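Local coordinates for protein meso-diaminopimelate dehydrogenase (Clostridium tetani, PDB 3WGY) that probably catalyses the reversible NADP-dependent oxidative deamination of meso-diaminopimelate and is here bound to 4-methyl-2-oxovalerate, at residues I291-K296 / F310-P315. The protein carries 6 engineered substitutions. Residues are numbered along the deposited sequence; the frame is centred on the assembly and turned at random.
Sequences IYKLSK and FSYLSP
The Tyr312 ring meets Lys293 and Leu294 along its CD2-CE2 side. Both approach the ring obliquely. Lys293 CB lies 3.5 Å from Tyr312 CD2. Leu294 CD2 sits 3.6 Å from Tyr312 CE2, and the Leu294 side chain crosses the tyrosine at about a right angle. The Tyr312 hydroxyl is hydrogen-bonded to Glu297, the residue after the helix. The ring is thus held at its CD2-CE2 side by carbon and at its tip by the hydrogen bond. On the helix itself, Lys296 CG lies over one face of the Tyr292 ring, 4.1 Å above the plane and offset toward the rim.

Lys293 continues past Tyr312 as an extended chain. CG stands beside the backbone N (chi1 -60°), anti to the carbonyl carbon, and the later torsions are all near 180°, which brings NZ to the loop. Its CE passes 3.6 Å from Tyr312 O. NZ then donates to Ser314 O at 2.5 Å, a short bond with a C=O...N angle of 164°.

The contact joins the last turns of helix 276-296 to the 3-10 turn 310-313. In the chain, strand 301-303 separates them; it is an outermost strand of the seven-stranded parallel sheet, consistent with a Rossmann-type dinucleotide-binding domain. The turn also faces the second subunit, where Phe310 meets its own counterpart. On the helix, Ile291 and Leu294 pack on Ile116 of strand 116-118. Tyr292 O accepts from Ser295 OG at 2.6 Å, besides the helix bond from Lys296 N.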
ATOM      1  N   ILE B 291      -0.157  17.784   4.170  1.00 34.51           N
ATOM      2  CA  ILE B 291      -0.702  19.025   3.634  1.00 35.20           C
ATOM      3  C   ILE B 291       0.083  20.212   4.166  1.00 35.18           C
ATOM      4  O   ILE B 291       0.346  21.170   3.441  1.00 35.29           O
ATOM      5  CB  ILE B 291      -2.188  19.181   3.994  1.00 35.33           C
ATOM      6  CG1 ILE B 291      -2.982  18.042   3.354  1.00 34.91           C
ATOM      7  CG2 ILE B 291      -2.706  20.523   3.509  1.00 35.45           C
ATOM      8  CD1 ILE B 291      -2.725  17.871   1.867  1.00 37.05           C
ATOM      9  N   TYR B 292       0.455  20.139   5.437  1.00 36.13           N
ATOM     10  CA  TYR B 292       1.238  21.194   6.055  1.00 38.40           C
ATOM     11  C   TYR B 292       2.537  21.338   5.267  1.00 39.37           C
ATOM     12  O   TYR B 292       2.929  22.443   4.901  1.00 39.36           O
ATOM     13  CB  TYR B 292       1.547  20.841   7.513  1.00 38.88           C
ATOM     14  CG  TYR B 292       2.596  21.726   8.154  1.00 42.25           C
ATOM     15  CD1 TYR B 292       3.957  21.427   8.041  1.00 44.77           C
ATOM     16  CD2 TYR B 292       2.230  22.874   8.855  1.00 44.72           C
ATOM     17  CE1 TYR B 292       4.929  22.255   8.611  1.00 45.59           C
ATOM     18  CE2 TYR B 292       3.188  23.706   9.427  1.00 46.44           C
ATOM     19  CZ  TYR B 292       4.535  23.395   9.302  1.00 47.84           C
ATOM     20  OH  TYR B 292       5.484  24.231   9.863  1.00 48.83           O
ATOM     21  N   LYS B 293       3.193  20.210   5.001  1.00 39.11           N
ATOM     22  CA  LYS B 293       4.445  20.223   4.258  1.00 39.24           C
ATOM     23  C   LYS B 293       4.240  20.822   2.875  1.00 37.83           C
ATOM     24  O   LYS B 293       4.983  21.710   2.463  1.00 39.28           O
ATOM     25  CB  LYS B 293       5.005  18.806   4.136  1.00 39.17           C
ATOM     26  CG  LYS B 293       5.284  18.151   5.476  1.00 41.45           C
ATOM     27  CD  LYS B 293       6.041  16.846   5.313  1.00 44.79           C
ATOM     28  CE  LYS B 293       6.319  16.202   6.655  1.00 45.94           C
ATOM     29  NZ  LYS B 293       7.241  15.046   6.532  1.00 49.15           N
ATOM     30  N   LEU B 294       3.224  20.343   2.162  1.00 36.80           N
ATOM     31  CA  LEU B 294       2.941  20.851   0.831  1.00 35.86           C
ATOM     32  C   LEU B 294       2.550  22.327   0.832  1.00 37.96           C
ATOM     33  O   LEU B 294       2.864  23.051  -0.113  1.00 37.07           O
ATOM     34  CB  LEU B 294       1.835  20.030   0.167  1.00 36.35           C
ATOM     35  CG  LEU B 294       2.232  18.655  -0.382  1.00 35.91           C
ATOM     36  CD1 LEU B 294       0.995  17.959  -0.905  1.00 36.49           C
ATOM     37  CD2 LEU B 294       3.262  18.810  -1.494  1.00 34.66           C
ATOM     38  N   SER B 295       1.860  22.775   1.878  1.00 38.47           N
ATOM     39  CA  SER B 295       1.453  24.176   1.941  1.00 40.47           C
ATOM     40  C   SER B 295       2.686  25.070   2.041  1.00 41.78           C
ATOM     41  O   SER B 295       2.725  26.143   1.441  1.00 41.73           O
ATOM     42  CB  SER B 295       0.528  24.432   3.139  1.00 39.22           C
ATOM     43  OG  SER B 295       1.232  24.380   4.364  1.00 38.27           O
ATOM     44  N   LYS B 296       3.691  24.621   2.794  1.00 43.31           N
ATOM     45  CA  LYS B 296       4.931  25.376   2.953  1.00 45.18           C
ATOM     46  C   LYS B 296       5.724  25.450   1.644  1.00 46.38           C
ATOM     47  O   LYS B 296       6.411  26.439   1.376  1.00 47.24           O
ATOM     48  CB  LYS B 296       5.804  24.742   4.040  1.00 46.36           C
ATOM     49  CG  LYS B 296       5.197  24.804   5.430  1.00 48.91           C
ATOM     50  CD  LYS B 296       4.946  26.245   5.851  1.00 51.14           C
ATOM     51  CE  LYS B 296       4.236  26.325   7.191  1.00 51.74           C
ATOM     52  NZ  LYS B 296       3.876  27.731   7.519  1.00 54.38           N
ATOM     53  N   PHE B 310       4.177   9.058  -0.133  1.00 28.74           N
ATOM     54  CA  PHE B 310       4.047   8.571   1.236  1.00 30.14           C
ATOM     55  C   PHE B 310       5.048   9.230   2.188  1.00 29.46           C
ATOM     56  O   PHE B 310       4.791   9.336   3.383  1.00 29.12           O
ATOM     57  CB  PHE B 310       4.207   7.051   1.276  1.00 30.29           C
ATOM     58  CG  PHE B 310       2.990   6.295   0.812  1.00 30.82           C
ATOM     59  CD1 PHE B 310       1.963   6.938   0.128  1.00 28.82           C
ATOM     60  CD2 PHE B 310       2.884   4.930   1.041  1.00 28.99           C
ATOM     61  CE1 PHE B 310       0.851   6.228  -0.321  1.00 30.97           C
ATOM     62  CE2 PHE B 310       1.777   4.211   0.597  1.00 27.85           C
ATOM     63  CZ  PHE B 310       0.761   4.856  -0.083  1.00 27.95           C
ATOM     64  N   SER B 311       6.176   9.692   1.658  1.00 29.29           N
ATOM     65  CA  SER B 311       7.191  10.343   2.493  1.00 31.48           C
ATOM     66  C   SER B 311       6.628  11.520   3.299  1.00 31.60           C
ATOM     67  O   SER B 311       7.079  11.786   4.417  1.00 31.06           O
ATOM     68  CB  SER B 311       8.351  10.840   1.628  1.00 31.22           C
ATOM     69  OG  SER B 311       7.904  11.792   0.682  1.00 36.13           O
ATOM     70  N   TYR B 312       5.649  12.225   2.737  1.00 31.19           N
ATOM     71  CA  TYR B 312       5.054  13.371   3.420  1.00 31.22           C
ATOM     72  C   TYR B 312       4.205  13.019   4.639  1.00 33.02           C
ATOM     73  O   TYR B 312       3.904  13.888   5.455  1.00 32.28           O
ATOM     74  CB  TYR B 312       4.205  14.186   2.448  1.00 32.07           C
ATOM     75  CG  TYR B 312       5.000  15.022   1.473  1.00 34.39           C
ATOM     76  CD1 TYR B 312       5.793  14.430   0.490  1.00 36.25           C
ATOM     77  CD2 TYR B 312       4.950  16.414   1.528  1.00 37.06           C
ATOM     78  CE1 TYR B 312       6.516  15.209  -0.418  1.00 37.85           C
ATOM     79  CE2 TYR B 312       5.666  17.201   0.629  1.00 39.04           C
ATOM     80  CZ  TYR B 312       6.447  16.594  -0.343  1.00 39.78           C
ATOM     81  OH  TYR B 312       7.140  17.376  -1.241  1.00 39.89           O
ATOM     82  N   LEU B 313       3.819  11.750   4.761  1.00 32.66           N
ATOM     83  CA  LEU B 313       2.999  11.288   5.881  1.00 32.50           C
ATOM     84  C   LEU B 313       3.826  11.029   7.136  1.00 34.57           C
ATOM     85  O   LEU B 313       3.277  10.813   8.222  1.00 34.81           O
ATOM     86  CB  LEU B 313       2.274   9.999   5.501  1.00 32.00           C
ATOM     87  CG  LEU B 313       1.339  10.025   4.291  1.00 29.54           C
ATOM     88  CD1 LEU B 313       0.827   8.608   4.047  1.00 28.88           C
ATOM     89  CD2 LEU B 313       0.175  10.991   4.549  1.00 28.32           C
ATOM     90  N   SER B 314       5.144  11.056   6.986  1.00 33.89           N
ATOM     91  CA  SER B 314       6.032  10.795   8.106  1.00 35.57           C
ATOM     92  C   SER B 314       6.768  12.025   8.623  1.00 36.09           C
ATOM     93  O   SER B 314       7.113  12.921   7.860  1.00 34.86           O
ATOM     94  CB  SER B 314       7.060   9.733   7.709  1.00 34.36           C
ATOM     95  OG  SER B 314       8.022   9.556   8.735  1.00 35.86           O
ATOM     96  N   PRO B 315       6.996  12.085   9.942  1.00 37.09           N
ATOM     97  CA  PRO B 315       7.703  13.212  10.550  1.00 39.25           C
ATOM     98  C   PRO B 315       9.214  13.001  10.468  1.00 40.05           C
ATOM     99  O   PRO B 315       9.991  13.877  10.835  1.00 40.17           O
ATOM    100  CB  PRO B 315       7.194  13.196  11.987  1.00 39.14           C
ATOM    101  CG  PRO B 315       7.059  11.730  12.255  1.00 37.38           C
ATOM    102  CD  PRO B 315       6.396  11.224  10.979  1.00 38.85           C
TER